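Zinc phosphodiesterase ELAC protein 1 (Homo sapiens, PDB 3ZWF) removes 2',3'-cyclic phosphate from tRNAs during repair and, as a two-zinc endonuclease, shows some tRNA 3'-processing activity. Local coordinates at residues S158-Y163 against V172-R177. Residues are numbered along the deposited sequence; the frame is centred on the assembly and turned at random.
Sequences SEENSY and VVKAFR
Y163 and A175 form an antiparallel hydrogen-bonded pair, the evidence being two nearly straight backbone bonds: Y163 N to A175 O at 2.9 Å (169° at the hydrogen) and A175 N to Y163 O, also 2.9 Å. This is the tight side, where Y163, A175 and R177 are all buried. On the same face of the sheet Y163 CD1 lies 4.0 Å from A175 CB. A175 O and R177 CG lie at the edge of the tyrosine ring, near its plane, with R177 CG 3.6 Å from Y163 OH. That hydroxyl bonds to the carbonyl of V122, and F185 meets the ring edge-to-face. The pair lies where strand 163-167 begins, at the end of its hairpin with strand 171-179 away from the turn, within one of the two mixed sheets of the metallo-beta-lactamase fold; just before it, N161 and S162 both face D157 in a G1 beta bulge. Beyond the pair, away from the hairpin turn, a water links the backbones, donating to N161 O and accepting from R177 N and R177 NE. The guanidinium also receives N161 OD1 at its edge, 2.8 Å from R177 NH2, but the 127° angle makes this bond weak, and the amide plane stands 80° from the guanidinium; R177 NH1 is held by T124 OG1. The looser side is the flank where extended, partly exposed K174 reaches the exposed, poorly ordered E160 in a weak, long salt bridge, 3.5 Å from K174 NZ to E160 OE2.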
# COMPACT_ATOMS: atom_id res chain seq x y z
N SER A 158 -12.10 -31.96 -7.71
CA SER A 158 -12.23 -32.95 -6.64
C SER A 158 -11.40 -34.21 -6.88
O SER A 158 -11.00 -34.87 -5.94
CB SER A 158 -13.68 -33.38 -6.45
OG SER A 158 -13.85 -34.05 -5.21
N GLU A 159 -11.17 -34.55 -8.15
CA GLU A 159 -10.34 -35.72 -8.48
C GLU A 159 -8.86 -35.44 -8.14
O GLU A 159 -8.20 -36.24 -7.47
CB GLU A 159 -10.50 -36.12 -9.95
N GLU A 160 -8.37 -34.29 -8.58
CA GLU A 160 -6.97 -33.88 -8.40
C GLU A 160 -6.70 -33.07 -7.10
O GLU A 160 -5.56 -32.91 -6.69
CB GLU A 160 -6.54 -33.01 -9.60
CG GLU A 160 -6.47 -33.74 -10.96
CD GLU A 160 -5.18 -33.45 -11.68
OE1 GLU A 160 -4.17 -34.08 -11.33
OE2 GLU A 160 -5.18 -32.57 -12.57
N ASN A 161 -7.75 -32.56 -6.48
CA ASN A 161 -7.60 -31.73 -5.27
C ASN A 161 -6.70 -30.50 -5.51
O ASN A 161 -5.95 -30.07 -4.63
CB ASN A 161 -7.09 -32.58 -4.09
CG ASN A 161 -8.08 -32.65 -2.95
OD1 ASN A 161 -7.73 -32.37 -1.80
ND2 ASN A 161 -9.34 -33.01 -3.26
N SER A 162 -6.81 -29.94 -6.71
CA SER A 162 -6.05 -28.75 -7.11
C SER A 162 -6.86 -27.86 -8.03
O SER A 162 -7.93 -28.25 -8.51
CB SER A 162 -4.74 -29.16 -7.80
OG SER A 162 -5.00 -29.77 -9.05
N TYR A 163 -6.33 -26.67 -8.28
CA TYR A 163 -6.92 -25.70 -9.19
C TYR A 163 -5.99 -25.56 -10.38
O TYR A 163 -4.80 -25.24 -10.19
CB TYR A 163 -7.04 -24.31 -8.54
CG TYR A 163 -7.81 -24.27 -7.24
CD1 TYR A 163 -7.21 -24.65 -6.05
CD2 TYR A 163 -9.12 -23.80 -7.18
CE1 TYR A 163 -7.91 -24.60 -4.85
CE2 TYR A 163 -9.82 -23.79 -5.97
CZ TYR A 163 -9.20 -24.18 -4.82
OH TYR A 163 -9.87 -24.16 -3.64
N VAL A 172 3.08 -25.79 -16.67
CA VAL A 172 1.78 -26.10 -16.03
C VAL A 172 1.82 -25.49 -14.65
O VAL A 172 2.74 -25.79 -13.86
CB VAL A 172 1.52 -27.60 -15.88
CG1 VAL A 172 0.08 -27.83 -15.46
CG2 VAL A 172 1.79 -28.31 -17.14
N VAL A 173 0.85 -24.62 -14.37
CA VAL A 173 0.74 -23.96 -13.06
C VAL A 173 -0.60 -24.28 -12.39
O VAL A 173 -1.67 -24.18 -13.01
CB VAL A 173 0.98 -22.44 -13.15
CG1 VAL A 173 0.91 -21.78 -11.79
CG2 VAL A 173 2.31 -22.18 -13.81
N LYS A 174 -0.51 -24.71 -11.14
CA LYS A 174 -1.67 -25.14 -10.35
C LYS A 174 -1.61 -24.51 -8.99
O LYS A 174 -0.53 -24.12 -8.55
CB LYS A 174 -1.72 -26.67 -10.22
CG LYS A 174 -1.92 -27.37 -11.53
CD LYS A 174 -1.88 -28.87 -11.38
CE LYS A 174 -2.28 -29.49 -12.69
NZ LYS A 174 -2.13 -30.94 -12.54
N ALA A 175 -2.77 -24.38 -8.35
CA ALA A 175 -2.85 -23.97 -6.95
C ALA A 175 -3.40 -25.14 -6.12
O ALA A 175 -4.07 -26.05 -6.62
CB ALA A 175 -3.72 -22.74 -6.77
N PHE A 176 -3.09 -25.10 -4.84
CA PHE A 176 -3.62 -26.06 -3.89
C PHE A 176 -3.93 -25.37 -2.56
O PHE A 176 -3.45 -24.27 -2.28
CB PHE A 176 -2.67 -27.26 -3.68
CG PHE A 176 -1.24 -26.89 -3.31
CD1 PHE A 176 -0.32 -26.51 -4.26
CD2 PHE A 176 -0.84 -26.90 -1.98
CE1 PHE A 176 0.95 -26.16 -3.90
CE2 PHE A 176 0.46 -26.57 -1.60
CZ PHE A 176 1.37 -26.20 -2.57
N ARG A 177 -4.74 -26.04 -1.75
CA ARG A 177 -5.32 -25.45 -0.56
C ARG A 177 -4.41 -25.63 0.64
O ARG A 177 -3.88 -26.74 0.90
CB ARG A 177 -6.67 -26.07 -0.24
CG ARG A 177 -7.72 -25.86 -1.34
CD ARG A 177 -8.99 -26.64 -1.02
NE ARG A 177 -8.71 -28.06 -1.05
CZ ARG A 177 -9.43 -29.00 -0.45
NH1 ARG A 177 -10.52 -28.69 0.24
NH2 ARG A 177 -9.06 -30.27 -0.55
O HOH W 1 -6.03 -28.57 -2.37